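PDB 3W56: C2 domain protein from Scophthalmus maximus, which binds calcium ions through its C2 domain, as C2 domains that dock on phospholipid membranes do, and may take part in wide pore channel activity. Local coordinates for residues 47-51 with 52-56. Numbering follows the deposited sequence.
Sequences KVFCG and SANLG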
# COMPACT_ATOMS: atom_id res chain seq x y z
N LYS A 47 4.03 -1.69 -2.30
CA LYS A 47 3.68 -2.45 -3.50
C LYS A 47 2.21 -2.69 -3.45
O LYS A 47 1.64 -3.00 -2.37
CB LYS A 47 4.39 -3.80 -3.54
CG LYS A 47 5.91 -3.77 -3.72
CD LYS A 47 6.35 -5.18 -4.29
CE LYS A 47 7.82 -5.40 -4.02
NZ LYS A 47 8.22 -6.83 -4.34
N VAL A 48 1.56 -2.59 -4.60
CA VAL A 48 0.10 -2.59 -4.73
C VAL A 48 -0.33 -3.58 -5.78
O VAL A 48 0.07 -3.48 -6.99
CB VAL A 48 -0.46 -1.22 -5.17
CG1 VAL A 48 -1.95 -1.19 -5.19
CG2 VAL A 48 0.06 -0.14 -4.22
N PHE A 49 -1.14 -4.51 -5.31
CA PHE A 49 -1.76 -5.51 -6.19
C PHE A 49 -3.26 -5.44 -6.06
O PHE A 49 -3.82 -5.24 -4.97
CB PHE A 49 -1.31 -6.93 -5.81
CG PHE A 49 0.19 -7.10 -5.75
CD1 PHE A 49 0.90 -7.60 -6.83
CD2 PHE A 49 0.88 -6.70 -4.61
CE1 PHE A 49 2.30 -7.74 -6.75
CE2 PHE A 49 2.26 -6.85 -4.49
CZ PHE A 49 2.99 -7.37 -5.59
N CYS A 50 -3.94 -5.62 -7.18
CA CYS A 50 -5.37 -5.82 -7.12
C CYS A 50 -5.66 -7.17 -7.73
O CYS A 50 -5.54 -7.33 -8.97
CB CYS A 50 -6.12 -4.75 -7.93
SG CYS A 50 -7.89 -4.96 -7.69
N GLY A 51 -6.07 -8.13 -6.89
CA GLY A 51 -6.14 -9.51 -7.36
C GLY A 51 -4.79 -9.93 -7.93
O GLY A 51 -3.77 -9.90 -7.24
N SER A 52 -4.77 -10.31 -9.21
CA SER A 52 -3.54 -10.80 -9.83
C SER A 52 -2.83 -9.72 -10.66
O SER A 52 -1.85 -9.98 -11.36
CB SER A 52 -3.86 -12.01 -10.76
OG SER A 52 -4.88 -11.67 -11.70
N ALA A 53 -3.35 -8.50 -10.62
CA ALA A 53 -2.73 -7.39 -11.32
C ALA A 53 -1.77 -6.61 -10.40
O ALA A 53 -2.18 -6.08 -9.36
CB ALA A 53 -3.78 -6.48 -11.88
N ASN A 54 -0.50 -6.59 -10.77
CA ASN A 54 0.49 -5.76 -10.10
C ASN A 54 0.31 -4.31 -10.54
O ASN A 54 0.84 -3.88 -11.58
CB ASN A 54 1.90 -6.26 -10.42
CG ASN A 54 2.98 -5.56 -9.63
OD1 ASN A 54 2.75 -4.56 -8.94
ND2 ASN A 54 4.20 -6.08 -9.74
N LEU A 55 -0.43 -3.54 -9.73
CA LEU A 55 -0.75 -2.15 -10.03
C LEU A 55 0.45 -1.18 -10.02
O LEU A 55 0.36 -0.08 -10.59
CB LEU A 55 -1.83 -1.65 -9.08
CG LEU A 55 -3.16 -2.35 -9.19
CD1 LEU A 55 -4.17 -1.60 -8.38
CD2 LEU A 55 -3.64 -2.43 -10.68
N GLY A 56 1.58 -1.61 -9.46
CA GLY A 56 2.73 -0.75 -9.31
C GLY A 56 3.26 -0.59 -7.89
O GLY A 56 2.95 -1.38 -6.98
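The Phe49 ring and the Asn54 carboxamide meet obliquely, their planes 31° apart, with CE1 of Phe49 3.7 Å from CG of Asn54 and the neighbouring CD1 close to Asn54 CA and CB. Asn54, its CG swung opposite the backbone N (chi1 -173°), brings its amide obliquely across the CD1-CE1 side of the ring and points OD1 along the chain to Gly56 N, which donates to it at 3.2 Å, an Asx turn whose donor stands above the amide plane. Phe49 and Asn54 form a non-hydrogen-bonded antiparallel pair, and beside them Phe49 CA makes a CA-H...O contact of 3.2 Å with Ala53 O. Were Phe49 replaced by an alanine, the Asn54 amide would probably lose its apolar neighbour and turn more freely off Gly56 N. Cys50 and Ala53 close the hairpin over a type II' turn, with Cys50 N reaching Ala53 O at 2.8 Å and Ala53 N reaching Cys50 O at 3.0 Å; Gly51 provides the positive phi (54°). A beta bulge then shifts the register: Val48 O takes weak bonds from both Leu55 N and Gly56 N, whereas Val48 N donates to Gly56 O at 3.0 Å. The bulge sends Leu55 toward the partner strand, where its CD1 bridges Cys50 CB at 3.7 Å and Val48 CG1 at 3.9 Å. This hairpin forms one edge of a C2 sandwich sheet: strand 53-57 is outermost, and strand 44-50 pairs on with strand 83-90, where Phe49 rests on Arg85 and Glu87. Inward, Val48 and Cys50 pack on Leu26 and Leu24 of strand 22-32, and Leu55 on His75 of strand 73-78.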